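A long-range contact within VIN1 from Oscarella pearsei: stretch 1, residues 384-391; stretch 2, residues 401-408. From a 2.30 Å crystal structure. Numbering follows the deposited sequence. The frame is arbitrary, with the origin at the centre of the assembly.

Stretch 1, residues 384-391: KALEDAAL
Stretch 2, residues 401-408: ANFAQKAK

Two helical segments, 384-390 ending a helix that begins earlier and 401-408 lying within a longer one, run nearly antiparallel, their directions 160° apart (signed crossing -160°) and their axes approaching to 8.6 Å. In register, L386 CA lies 5.1 Å from K406 CA, and A389 CA 5.0 Å from F403 CA. Both backbones are regular, with phi/psi near -65/-40 and i-to-i+4 hydrogen bonds; no hydrogen bond crosses, so the contact rests on apolar packing.

K384 (t, p, t, t) stays out of reach, its NZ bridging to E387 OE1 at 3.1 Å within its own helix. A385 points toward the partner, its CB 3.7 Å from K406 CD: the lysine (m, m, t, t) lays its aliphatic stem along the alanines, and K406 CG also sits 3.9 Å from A389 CB. L386 (t, p) leaves its backbone sideways, yet CD1 reaches over one face of the F403 ring, 4.1 Å from the centroid in a CH-pi contact, and 3.9 Å from A407 CB. F403 takes chi1 t, chi2 85°. A389 points toward the partner, its CB 3.9 Å from F403 CA, so the methyl packs directly against the partner's backbone. A390 CB, set sideways, meets F403 CE1 at 3.7 Å. L391 (-86/13; m, t) then leaves helical geometry, clear of the contact.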

# COMPACT_ATOMS: atom_id res chain seq x y z
N LYS A 384 -18.37 18.16 17.18
CA LYS A 384 -19.19 18.19 18.38
C LYS A 384 -19.86 19.54 18.55
O LYS A 384 -21.04 19.62 18.92
CB LYS A 384 -18.34 17.85 19.61
CG LYS A 384 -19.12 17.82 20.91
CD LYS A 384 -20.23 16.79 20.85
CE LYS A 384 -21.01 16.73 22.15
NZ LYS A 384 -22.11 15.74 22.09
N ALA A 385 -19.13 20.62 18.27
CA ALA A 385 -19.73 21.95 18.30
C ALA A 385 -20.83 22.09 17.26
O ALA A 385 -21.83 22.77 17.51
CB ALA A 385 -18.65 23.02 18.08
N LEU A 386 -20.68 21.44 16.10
CA LEU A 386 -21.74 21.47 15.10
C LEU A 386 -22.97 20.70 15.57
O LEU A 386 -24.10 21.17 15.41
CB LEU A 386 -21.23 20.91 13.77
CG LEU A 386 -22.28 20.77 12.67
CD1 LEU A 386 -22.81 22.13 12.24
CD2 LEU A 386 -21.71 20.01 11.49
N GLU A 387 -22.76 19.51 16.15
CA GLU A 387 -23.89 18.74 16.65
C GLU A 387 -24.63 19.49 17.75
O GLU A 387 -25.87 19.49 17.80
CB GLU A 387 -23.43 17.37 17.15
CG GLU A 387 -24.58 16.43 17.50
CD GLU A 387 -24.13 15.23 18.33
OE1 GLU A 387 -23.32 15.42 19.27
OE2 GLU A 387 -24.58 14.11 18.04
N ASP A 388 -23.89 20.13 18.66
CA ASP A 388 -24.53 20.94 19.69
C ASP A 388 -25.24 22.15 19.11
O ASP A 388 -26.28 22.57 19.63
CB ASP A 388 -23.51 21.37 20.74
CG ASP A 388 -22.91 20.20 21.50
OD1 ASP A 388 -23.55 19.13 21.53
OD2 ASP A 388 -21.81 20.36 22.06
N ALA A 389 -24.70 22.72 18.03
CA ALA A 389 -25.37 23.83 17.37
C ALA A 389 -26.69 23.39 16.75
O ALA A 389 -27.68 24.13 16.77
CB ALA A 389 -24.46 24.45 16.31
N ALA A 390 -26.73 22.17 16.20
CA ALA A 390 -27.97 21.65 15.64
C ALA A 390 -28.99 21.36 16.73
O ALA A 390 -30.20 21.45 16.49
CB ALA A 390 -27.70 20.39 14.82
N LEU A 391 -28.53 21.01 17.93
CA LEU A 391 -29.41 20.66 19.04
C LEU A 391 -29.88 21.87 19.84
O LEU A 391 -30.42 21.70 20.93
CB LEU A 391 -28.71 19.67 19.97
CG LEU A 391 -28.49 18.26 19.42
CD1 LEU A 391 -27.65 17.43 20.39
CD2 LEU A 391 -29.83 17.58 19.15
N ALA A 401 -27.41 31.40 12.98
CA ALA A 401 -26.07 31.96 12.84
C ALA A 401 -25.02 31.06 13.48
O ALA A 401 -23.97 30.78 12.89
CB ALA A 401 -26.02 33.37 13.44
N ASN A 402 -25.30 30.59 14.70
CA ASN A 402 -24.39 29.65 15.37
C ASN A 402 -24.20 28.40 14.52
O ASN A 402 -23.07 27.92 14.34
CB ASN A 402 -24.94 29.29 16.75
CG ASN A 402 -24.80 30.42 17.75
OD1 ASN A 402 -24.43 31.54 17.39
ND2 ASN A 402 -25.10 30.14 19.01
N PHE A 403 -25.30 27.85 13.99
CA PHE A 403 -25.19 26.64 13.19
C PHE A 403 -24.37 26.88 11.93
O PHE A 403 -23.57 26.03 11.53
CB PHE A 403 -26.58 26.12 12.83
CG PHE A 403 -26.56 24.84 12.05
CD1 PHE A 403 -26.47 23.62 12.70
CD2 PHE A 403 -26.61 24.85 10.67
CE1 PHE A 403 -26.45 22.44 11.99
CE2 PHE A 403 -26.58 23.67 9.95
CZ PHE A 403 -26.50 22.46 10.62
N ALA A 404 -24.56 28.03 11.29
CA ALA A 404 -23.80 28.35 10.09
C ALA A 404 -22.31 28.45 10.41
O ALA A 404 -21.47 27.88 9.70
CB ALA A 404 -24.30 29.65 9.47
N GLN A 405 -21.97 29.17 11.48
CA GLN A 405 -20.56 29.35 11.83
C GLN A 405 -19.91 28.02 12.19
O GLN A 405 -18.80 27.71 11.71
CB GLN A 405 -20.43 30.35 12.97
CG GLN A 405 -18.98 30.65 13.34
CD GLN A 405 -18.78 32.08 13.79
OE1 GLN A 405 -19.49 32.58 14.66
NE2 GLN A 405 -17.80 32.75 13.19
N LYS A 406 -20.57 27.21 13.02
CA LYS A 406 -20.02 25.91 13.38
C LYS A 406 -19.91 25.00 12.16
O LYS A 406 -18.99 24.18 12.07
CB LYS A 406 -20.87 25.25 14.46
CG LYS A 406 -20.98 26.04 15.76
CD LYS A 406 -19.64 26.15 16.46
CE LYS A 406 -19.77 26.89 17.79
NZ LYS A 406 -18.48 26.93 18.53
N ALA A 407 -20.84 25.13 11.21
CA ALA A 407 -20.79 24.31 10.01
C ALA A 407 -19.58 24.67 9.15
O ALA A 407 -18.83 23.79 8.71
CB ALA A 407 -22.08 24.47 9.21
N LYS A 408 -19.37 25.97 8.91
CA LYS A 408 -18.23 26.38 8.10
C LYS A 408 -16.92 26.03 8.79
O LYS A 408 -15.96 25.58 8.14
CB LYS A 408 -18.30 27.88 7.81
CG LYS A 408 -17.44 28.31 6.63
CD LYS A 408 -17.81 27.52 5.39
CE LYS A 408 -16.90 27.85 4.22
NZ LYS A 408 -17.22 27.02 3.02